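Local coordinates for leucyl-trna synthetase (Plasmodium falciparum, PDB 5FOC), which probably joins leucine to its tRNA as the whole enzyme and, through the editing domain that makes up this chain, probably removes wrongly attached amino acids from that tRNA, at residues L10-V15 and C179-V184; V121-S126 and V224-Y229; N305-Y310 and E330-K335. The protein carries 2 engineered substitutions. All coordinates share one frame; numbering follows the deposited sequence.

Contact 1: residues L10-V15 and C179-V184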
loop_
_atom_site.group_PDB
_atom_site.type_symbol
_atom_site.label_atom_id
_atom_site.label_comp_id
_atom_site.label_asym_id
_atom_site.label_seq_id
_atom_site.Cartn_x
_atom_site.Cartn_y
_atom_site.Cartn_z
ATOM N N LEU A 10 -2.692 3.772 7.991
ATOM C CA LEU A 10 -3.043 3.113 6.724
ATOM C C LEU A 10 -3.722 4.117 5.805
ATOM O O LEU A 10 -4.633 4.827 6.193
ATOM C CB LEU A 10 -3.958 1.905 6.947
ATOM C CG LEU A 10 -3.525 0.889 8.006
ATOM C CD1 LEU A 10 -4.486 -0.283 7.998
ATOM C CD2 LEU A 10 -2.086 0.469 7.821
ATOM N N ILE A 11 -3.223 4.174 4.573
ATOM C CA ILE A 11 -3.757 5.070 3.542
ATOM C C ILE A 11 -4.454 4.197 2.514
ATOM O O ILE A 11 -3.935 3.164 2.125
ATOM C CB ILE A 11 -2.618 5.906 2.934
ATOM C CG1 ILE A 11 -1.986 6.805 4.043
ATOM C CG2 ILE A 11 -3.108 6.774 1.774
ATOM C CD1 ILE A 11 -0.776 7.592 3.616
ATOM N N LYS A 12 -5.652 4.664 2.103
ATOM C CA LYS A 12 -6.409 3.990 1.033
ATOM C C LYS A 12 -5.754 4.252 -0.307
ATOM O O LYS A 12 -5.674 5.378 -0.720
ATOM C CB LYS A 12 -7.843 4.437 1.030
ATOM C CG LYS A 12 -8.633 3.902 2.217
ATOM C CD LYS A 12 -9.975 4.542 2.341
ATOM C CE LYS A 12 -10.809 4.066 3.503
ATOM N NZ LYS A 12 -12.046 4.857 3.548
ATOM N N ILE A 13 -5.211 3.207 -0.883
ATOM C CA ILE A 13 -4.526 3.297 -2.161
ATOM C C ILE A 13 -5.457 2.630 -3.198
ATOM O O ILE A 13 -5.528 1.433 -3.318
ATOM C CB ILE A 13 -3.109 2.656 -2.126
ATOM C CG1 ILE A 13 -2.191 3.416 -1.168
ATOM C CG2 ILE A 13 -2.468 2.646 -3.498
ATOM C CD1 ILE A 13 -0.832 2.770 -0.975
ATOM N N PHE A 14 -6.138 3.479 -3.974
ATOM C CA PHE A 14 -7.166 2.995 -4.875
ATOM C C PHE A 14 -6.499 2.530 -6.177
ATOM O O PHE A 14 -5.482 3.079 -6.603
ATOM C CB PHE A 14 -8.105 4.162 -5.235
ATOM C CG PHE A 14 -8.889 4.700 -4.056
ATOM C CD1 PHE A 14 -10.072 4.106 -3.656
ATOM C CD2 PHE A 14 -8.424 5.789 -3.350
ATOM C CE1 PHE A 14 -10.754 4.582 -2.544
ATOM C CE2 PHE A 14 -9.114 6.277 -2.239
ATOM C CZ PHE A 14 -10.265 5.664 -1.829
ATOM N N VAL A 15 -7.077 1.484 -6.753
ATOM C CA VAL A 15 -6.688 1.015 -8.090
ATOM C C VAL A 15 -7.410 1.820 -9.192
ATOM O O VAL A 15 -8.611 1.985 -9.144
ATOM C CB VAL A 15 -7.020 -0.482 -8.227
ATOM C CG1 VAL A 15 -6.897 -0.994 -9.662
ATOM C CG2 VAL A 15 -6.158 -1.313 -7.257
ATOM N N CYS A 179 -20.111 -4.265 3.206
ATOM C CA CYS A 179 -18.710 -3.865 3.117
ATOM C C CYS A 179 -18.408 -3.359 1.698
ATOM O O CYS A 179 -18.387 -4.165 0.723
ATOM C CB CYS A 179 -17.827 -5.055 3.440
ATOM S SG CYS A 179 -18.003 -5.602 5.139
ATOM N N PRO A 180 -18.181 -2.042 1.553
ATOM C CA PRO A 180 -18.097 -1.513 0.145
ATOM C C PRO A 180 -16.741 -1.631 -0.502
ATOM O O PRO A 180 -16.607 -1.326 -1.695
ATOM C CB PRO A 180 -18.420 -0.034 0.333
ATOM C CG PRO A 180 -17.892 0.263 1.702
ATOM C CD PRO A 180 -18.291 -0.931 2.518
ATOM N N ASN A 181 -15.704 -2.016 0.237
ATOM C CA ASN A 181 -14.323 -1.994 -0.261
ATOM C C ASN A 181 -13.717 -3.372 -0.277
ATOM O O ASN A 181 -13.910 -4.152 0.697
ATOM C CB ASN A 181 -13.447 -1.073 0.633
ATOM C CG ASN A 181 -13.954 0.350 0.668
ATOM O OD1 ASN A 181 -14.678 0.772 -0.246
ATOM N ND2 ASN A 181 -13.614 1.102 1.700
ATOM N N ILE A 182 -13.023 -3.706 -1.367
ATOM C CA ILE A 182 -12.163 -4.851 -1.437
ATOM C C ILE A 182 -10.802 -4.362 -1.001
ATOM O O ILE A 182 -10.171 -3.624 -1.700
ATOM C CB ILE A 182 -12.079 -5.465 -2.839
ATOM C CG1 ILE A 182 -13.436 -6.008 -3.233
ATOM C CG2 ILE A 182 -11.045 -6.561 -2.881
ATOM C CD1 ILE A 182 -13.613 -6.179 -4.719
ATOM N N TYR A 183 -10.322 -4.819 0.184
ATOM C CA TYR A 183 -8.972 -4.525 0.608
ATOM C C TYR A 183 -7.945 -5.570 0.259
ATOM O O TYR A 183 -8.241 -6.747 0.282
ATOM C CB TYR A 183 -8.961 -4.305 2.131
ATOM C CG TYR A 183 -9.691 -3.070 2.613
ATOM C CD1 TYR A 183 -9.441 -1.803 2.043
ATOM C CD2 TYR A 183 -10.690 -3.138 3.605
ATOM C CE1 TYR A 183 -10.097 -0.661 2.492
ATOM C CE2 TYR A 183 -11.360 -1.994 4.047
ATOM C CZ TYR A 183 -11.062 -0.750 3.500
ATOM O OH TYR A 183 -11.670 0.427 3.845
ATOM N N VAL A 184 -6.752 -5.111 -0.122
ATOM C CA VAL A 184 -5.626 -5.968 -0.378
ATOM C C VAL A 184 -4.612 -5.708 0.756
ATOM O O VAL A 184 -4.218 -4.550 1.010
ATOM C CB VAL A 184 -4.909 -5.669 -1.710
ATOM C CG1 VAL A 184 -3.870 -6.717 -1.994
ATOM C CG2 VAL A 184 -5.933 -5.639 -2.867
#

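Contact 2: residues V121-S126 and V224-Y229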
loop_
_atom_site.group_PDB
_atom_site.type_symbol
_atom_site.label_atom_id
_atom_site.label_comp_id
_atom_site.label_asym_id
_atom_site.label_seq_id
_atom_site.Cartn_x
_atom_site.Cartn_y
_atom_site.Cartn_z
ATOM N N VAL A 121 -11.706 -0.999 -5.038
ATOM C CA VAL A 121 -10.553 -1.887 -4.836
ATOM C C VAL A 121 -9.432 -1.068 -4.245
ATOM O O VAL A 121 -8.960 -0.124 -4.842
ATOM C CB VAL A 121 -10.067 -2.583 -6.112
ATOM C CG1 VAL A 121 -8.867 -3.474 -5.799
ATOM C CG2 VAL A 121 -11.200 -3.344 -6.828
ATOM N N ILE A 122 -8.994 -1.436 -3.006
ATOM C CA ILE A 122 -8.127 -0.570 -2.269
ATOM C C ILE A 122 -6.971 -1.391 -1.662
ATOM O O ILE A 122 -7.263 -2.356 -0.898
ATOM C CB ILE A 122 -8.877 0.168 -1.127
ATOM C CG1 ILE A 122 -9.958 1.105 -1.668
ATOM C CG2 ILE A 122 -7.902 0.906 -0.194
ATOM C CD1 ILE A 122 -10.941 1.585 -0.647
ATOM N N PHE A 123 -5.736 -1.040 -2.003
ATOM C CA PHE A 123 -4.528 -1.521 -1.292
ATOM C C PHE A 123 -4.427 -0.691 -0.022
ATOM O O PHE A 123 -4.555 0.481 0.014
ATOM C CB PHE A 123 -3.261 -1.375 -2.161
ATOM C CG PHE A 123 -3.155 -2.368 -3.282
ATOM C CD1 PHE A 123 -3.887 -2.185 -4.465
ATOM C CD2 PHE A 123 -2.345 -3.470 -3.195
ATOM C CE1 PHE A 123 -3.748 -3.112 -5.505
ATOM C CE2 PHE A 123 -2.234 -4.393 -4.201
ATOM C CZ PHE A 123 -2.923 -4.205 -5.384
ATOM N N LEU A 124 -4.136 -1.405 1.113
ATOM C CA LEU A 124 -3.995 -0.664 2.367
ATOM C C LEU A 124 -2.505 -0.412 2.615
ATOM O O LEU A 124 -1.780 -1.353 2.988
ATOM C CB LEU A 124 -4.624 -1.457 3.505
ATOM C CG LEU A 124 -6.138 -1.525 3.575
ATOM C CD1 LEU A 124 -6.625 -2.513 4.639
ATOM C CD2 LEU A 124 -6.705 -0.149 3.839
ATOM N N GLY A 125 -2.058 0.824 2.324
ATOM C CA GLY A 125 -0.676 1.230 2.377
ATOM C C GLY A 125 -0.402 1.591 3.831
ATOM O O GLY A 125 -1.227 2.226 4.416
ATOM N N SER A 126 0.782 1.272 4.301
ATOM C CA SER A 126 1.123 1.546 5.728
ATOM C C SER A 126 2.293 2.532 5.784
ATOM O O SER A 126 3.290 2.336 5.072
ATOM C CB SER A 126 1.502 0.214 6.310
ATOM O OG SER A 126 1.809 0.487 7.680
ATOM N N VAL A 224 2.422 -5.909 -9.841
ATOM C CA VAL A 224 3.457 -4.976 -10.248
ATOM C C VAL A 224 3.061 -4.362 -11.583
ATOM O O VAL A 224 2.692 -5.050 -12.516
ATOM C CB VAL A 224 4.858 -5.622 -10.267
ATOM C CG1 VAL A 224 5.910 -4.700 -10.852
ATOM C CG2 VAL A 224 5.245 -5.938 -8.812
ATOM N N GLY A 225 3.083 -3.040 -11.610
ATOM C CA GLY A 225 2.709 -2.262 -12.835
ATOM C C GLY A 225 1.289 -1.696 -12.821
ATOM O O GLY A 225 0.958 -0.795 -13.601
ATOM N N LEU A 226 0.397 -2.222 -11.969
ATOM C CA LEU A 226 -0.908 -1.633 -11.780
ATOM C C LEU A 226 -0.790 -0.183 -11.378
ATOM O O LEU A 226 0.080 0.204 -10.578
ATOM C CB LEU A 226 -1.737 -2.319 -10.700
ATOM C CG LEU A 226 -2.491 -3.597 -10.952
ATOM C CD1 LEU A 226 -3.296 -3.975 -9.708
ATOM C CD2 LEU A 226 -3.456 -3.387 -12.094
ATOM N N GLU A 227 -1.708 0.618 -11.878
ATOM C CA GLU A 227 -1.738 2.036 -11.554
ATOM C C GLU A 227 -2.641 2.216 -10.335
ATOM O O GLU A 227 -3.755 1.699 -10.275
ATOM C CB GLU A 227 -2.249 2.829 -12.819
ATOM C CG GLU A 227 -2.160 4.332 -12.589
ATOM C CD GLU A 227 -2.766 5.159 -13.725
ATOM O OE1 GLU A 227 -3.649 4.619 -14.389
ATOM O OE2 GLU A 227 -2.387 6.324 -13.884
ATOM N N THR A 228 -2.099 2.925 -9.322
ATOM C CA THR A 228 -2.870 3.281 -8.112
ATOM C C THR A 228 -2.860 4.799 -7.854
ATOM O O THR A 228 -2.061 5.549 -8.444
ATOM C CB THR A 228 -2.359 2.506 -6.857
ATOM O OG1 THR A 228 -1.060 2.972 -6.557
ATOM C CG2 THR A 228 -2.367 0.988 -7.114
ATOM N N TYR A 229 -3.715 5.241 -6.925
ATOM C CA TYR A 229 -3.688 6.624 -6.498
ATOM C C TYR A 229 -4.269 6.703 -5.078
ATOM O O TYR A 229 -4.961 5.790 -4.643
ATOM C CB TYR A 229 -4.419 7.559 -7.518
ATOM C CG TYR A 229 -5.885 7.317 -7.551
ATOM C CD1 TYR A 229 -6.411 6.240 -8.248
ATOM C CD2 TYR A 229 -6.758 8.119 -6.812
ATOM C CE1 TYR A 229 -7.777 5.984 -8.255
ATOM C CE2 TYR A 229 -8.119 7.842 -6.768
ATOM C CZ TYR A 229 -8.632 6.788 -7.517
ATOM O OH TYR A 229 -10.003 6.547 -7.487
#

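Contact 3: residues N305-Y310 and E330-K335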
loop_
_atom_site.group_PDB
_atom_site.type_symbol
_atom_site.label_atom_id
_atom_site.label_comp_id
_atom_site.label_asym_id
_atom_site.label_seq_id
_atom_site.Cartn_x
_atom_site.Cartn_y
_atom_site.Cartn_z
ATOM N N ASN A 305 15.455 20.217 1.263
ATOM C CA ASN A 305 14.479 19.184 0.997
ATOM C C ASN A 305 15.151 17.983 0.288
ATOM O O ASN A 305 16.371 17.940 0.139
ATOM C CB ASN A 305 13.283 19.795 0.229
ATOM C CG ASN A 305 13.641 20.272 -1.152
ATOM O OD1 ASN A 305 14.718 20.010 -1.679
ATOM N ND2 ASN A 305 12.721 21.010 -1.750
ATOM N N ASN A 306 14.369 16.998 -0.114
ATOM C CA ASN A 306 14.932 15.811 -0.772
ATOM C C ASN A 306 15.987 15.147 0.094
ATOM O O ASN A 306 17.034 14.740 -0.375
ATOM C CB ASN A 306 15.398 16.141 -2.183
ATOM C CG ASN A 306 14.226 16.389 -3.064
ATOM O OD1 ASN A 306 13.456 15.483 -3.293
ATOM N ND2 ASN A 306 14.033 17.626 -3.496
ATOM N N THR A 307 15.637 15.028 1.369
ATOM C CA THR A 307 16.518 14.438 2.335
ATOM C C THR A 307 16.758 12.930 2.131
ATOM O O THR A 307 17.790 12.399 2.584
ATOM C CB THR A 307 16.080 14.766 3.812
ATOM O OG1 THR A 307 14.799 14.223 4.090
ATOM C CG2 THR A 307 16.018 16.263 4.046
ATOM N N GLY A 308 15.840 12.237 1.472
ATOM C CA GLY A 308 16.036 10.839 1.166
ATOM C C GLY A 308 17.262 10.618 0.311
ATOM O O GLY A 308 18.076 9.759 0.600
ATOM N N LYS A 309 17.366 11.397 -0.775
ATOM C CA LYS A 309 18.533 11.389 -1.645
ATOM C C LYS A 309 19.780 11.864 -0.878
ATOM O O LYS A 309 20.849 11.284 -1.006
ATOM C CB LYS A 309 18.291 12.300 -2.859
ATOM C CG LYS A 309 19.425 12.320 -3.876
ATOM C CD LYS A 309 19.113 13.194 -5.085
ATOM C CE LYS A 309 20.389 13.334 -5.879
ATOM N NZ LYS A 309 20.316 14.170 -7.089
ATOM N N TYR A 310 19.644 12.946 -0.125
ATOM C CA TYR A 310 20.787 13.502 0.629
ATOM C C TYR A 310 21.463 12.427 1.515
ATOM O O TYR A 310 22.670 12.301 1.476
ATOM C CB TYR A 310 20.366 14.702 1.485
ATOM C CG TYR A 310 21.507 15.316 2.246
ATOM C CD1 TYR A 310 22.299 16.313 1.683
ATOM C CD2 TYR A 310 21.806 14.892 3.550
ATOM C CE1 TYR A 310 23.371 16.865 2.383
ATOM C CE2 TYR A 310 22.856 15.446 4.256
ATOM C CZ TYR A 310 23.636 16.425 3.665
ATOM O OH TYR A 310 24.670 16.968 4.394
ATOM N N GLU A 330 16.001 4.781 10.495
ATOM C CA GLU A 330 15.633 5.133 11.855
ATOM C C GLU A 330 16.132 6.539 12.266
ATOM O O GLU A 330 15.354 7.335 12.810
ATOM C CB GLU A 330 16.095 4.020 12.838
ATOM C CG GLU A 330 15.269 2.731 12.674
ATOM C CD GLU A 330 15.901 1.459 13.245
ATOM O OE1 GLU A 330 17.077 1.474 13.679
ATOM O OE2 GLU A 330 15.212 0.410 13.253
ATOM N N VAL A 331 17.394 6.845 11.959
ATOM C CA VAL A 331 18.003 8.159 12.208
ATOM C C VAL A 331 17.301 9.297 11.459
ATOM O O VAL A 331 17.034 10.361 12.033
ATOM C CB VAL A 331 19.514 8.139 11.853
ATOM C CG1 VAL A 331 20.143 9.530 11.885
ATOM C CG2 VAL A 331 20.268 7.228 12.817
ATOM N N LEU A 332 17.019 9.075 10.171
ATOM C CA LEU A 332 16.322 10.093 9.370
ATOM C C LEU A 332 14.885 10.307 9.854
ATOM O O LEU A 332 14.417 11.437 9.932
ATOM C CB LEU A 332 16.334 9.730 7.874
ATOM C CG LEU A 332 15.590 10.684 6.955
ATOM C CD1 LEU A 332 16.276 12.036 6.931
ATOM C CD2 LEU A 332 15.504 10.079 5.541
ATOM N N TYR A 333 14.205 9.225 10.227
ATOM C CA TYR A 333 12.857 9.336 10.761
ATOM C C TYR A 333 12.800 10.274 11.960
ATOM O O TYR A 333 11.952 11.154 12.045
ATOM C CB TYR A 333 12.327 7.950 11.097
ATOM C CG TYR A 333 11.040 7.873 11.872
ATOM C CD1 TYR A 333 9.803 7.932 11.259
ATOM C CD2 TYR A 333 11.075 7.673 13.267
ATOM C CE1 TYR A 333 8.633 7.832 11.989
ATOM C CE2 TYR A 333 9.903 7.562 14.022
ATOM C CZ TYR A 333 8.676 7.626 13.378
ATOM O OH TYR A 333 7.490 7.532 14.076
ATOM N N LYS A 334 13.727 10.043 12.916
ATOM C CA LYS A 334 13.765 10.848 14.172
ATOM C C LYS A 334 14.169 12.311 13.883
ATOM O O LYS A 334 13.577 13.261 14.371
ATOM C CB LYS A 334 14.682 10.136 15.182
ATOM C CG LYS A 334 13.954 9.022 15.940
ATOM C CD LYS A 334 14.846 8.357 16.994
ATOM C CE LYS A 334 14.310 6.980 17.418
ATOM N NZ LYS A 334 14.408 5.928 16.355
ATOM N N LYS A 335 15.090 12.484 12.939
ATOM C CA LYS A 335 15.547 13.814 12.590
ATOM C C LYS A 335 14.450 14.630 11.907
ATOM O O LYS A 335 14.226 15.778 12.233
ATOM C CB LYS A 335 16.777 13.737 11.698
ATOM C CG LYS A 335 17.493 15.058 11.530
ATOM C CD LYS A 335 18.926 14.834 11.079
ATOM C CE LYS A 335 19.649 16.142 10.823
ATOM N NZ LYS A 335 19.992 16.874 12.070
#

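Contact 1: residues L10-V15 and C179-V184
Lys12 reaches from residues 10-15 to the phenol end of Tyr183, and the two side chains meet in van der Waals contact. The methylene CE of Lys12 lies 3.8 Å from OH of Tyr183, and the chains cross obliquely. Beyond CG the lysine is fully extended, which carries its terminal carbons across the gap although the nearest CA atoms, those of Lys12 and Tyr183, remain 8.9 Å apart. Asn181 approaches less closely, with its ND2 4.5 Å from Lys12 CE. It also packs within its own strand, where its CB sits 3.7 Å above one face of the Tyr183 ring, displaced toward the rim.

Polar contacts fix this cluster. ND2 of Asn181 donates to OH of Tyr183 over 3.0 Å with an angle of 166° at the hydrogen, and the hydroxyl lies nearly in the amide plane. A second bond from ND2 goes to OD1 of Asp154, the same carboxylate oxygen that forms a buried salt bridge with NZ of Lys12. Asp154 thus joins the two segments indirectly. The carbonyl of Leu367 also binds Lys12 NZ, while that of Phe153 binds the tyrosine hydroxyl, giving each of these buried polar groups a partner.

This is a contact between next-but-one strands of the central mixed sheet of the editing domain. Strand 120-127 runs between them, antiparallel to 7-15 and parallel to 181-185, so the lysine and tyrosine meet over one face of that middle strand. Ile122 of that strand touches Phe14, Asn181 and Tyr183, and Phe370 of strand 369-373 packs against both Lys12 and Tyr183.

Contact 2: residues V121-S126 and V224-Y229
Phe123 spans the distance from residues 121-126 to Leu226 and Thr228, and its ring is that segment's whole share of the contact. The side chain leaves the backbone toward the opposing segment, and CB and CG serve to project the ring, since the first atom to come near is CD1, 4.4 Å from CG2 of Thr228. One bond farther out, CE1 lies 4.3 Å from CD1 of Leu226. At the tip, CZ is almost as close to that same leucine methyl, at 4.4 Å from Leu226 CD1. Both methyl groups approach the ring obliquely, so the contact is apolar packing along one part of the ring. Phe223 meets the same ring edge-to-face, and Val15 and Val184 also touch Phe123.

The threonine divides its two branches between different tasks. With chi1 at 67°, CG2 stands anti to the carbonyl carbon and is presented to the phenylalanine, while OG1 is hydrogen-bonded to the carbonyl O of Leu238 and to OG1 of Thr139. The buried hydroxyl thus has two polar partners while the methyl packs on the ring. Leu226, just before the strand begins, packs on Phe21 and Ile24 of helix 18-35.

At the backbone the segments stand well apart, with CA atoms of Phe123 and Thr228 separated by 8.5 Å, because strand 7-15 pairs antiparallel with both strands and runs between them. A large aromatic side chain bridging next-but-one strands beneath a covering helix is hydrophobic-core packing of a mixed sheet, here the central sheet of the leucyl-tRNA synthetase editing domain.

Contact 3: residues N305-Y310 and E330-K335
A small helix-to-helix contact, made by Thr307 and Gly308 with Leu332, joins the start of helix 307-314 to the middle of helix 325-339 in a peripheral part of the editing domain, the centre of the contact lying about 21 Å from the centre of the chain. Leu332 supplies all of the 330-335 side. Its CG lies anti to the backbone N (chi1 178°), which directs the forked end at the first turn of the other helix, and the two methyls are shared between neighbouring residues there. CD1 faces the threonine, 3.9 Å from Thr307 OG1 and 4.1 Å from Thr307 CB. CD2 turns instead to the backbone of the next residue, 4.5 Å from CA of Gly308, where no side chain intervenes. The closest pair of CA atoms, Gly308 and Leu332, is 8.2 Å apart.

Although Thr307 OG1 packs on a methyl group, its polar partner is close by: it is hydrogen-bonded to NE2 of Gln336, one turn beyond Leu332 on the same helix. The two helices are thus linked by a polar bond beside the apolar contact. Asn306 occupies the N-cap position, but its side chain makes no capping bond. Its carbonyl nonetheless opens the helical pattern, accepting from Tyr310 N at 3.2 Å.

Further helix surface closes around the leucine, for Tyr311 touches it from helix 307-314 and Thr263 from helix 263-274. The hydroxyl of Thr263 also binds the carbonyl O of Gly308. The arrangement is a packing contact between two helices consecutive in the chain, in the largely helical periphery of the leucyl-tRNA synthetase editing domain.

How the contacts relate
Contacts 1 and 2 interlock in the central mixed sheet, their centres about 8 Å apart. Strands 181-185, 120-127, 7-15 and 227-229 follow one another across it, so each contact passes over a strand that belongs to the other, and the two lie on opposite faces. Backbone pairing ties them directly: Phe14 N is 2.7 Å from Tyr229 O, and Ile11 N is 2.8 Å from Gly125 O, both probable hydrogen bonds. Ile13 CG2 also packs 3.4 Å from Thr228 CB. Contact 3 stands apart among helices and touches neither: its centre is about 29 Å from that of contact 1 and about 25 Å from that of contact 2, with nearest atoms about 12 Å and about 10 Å away.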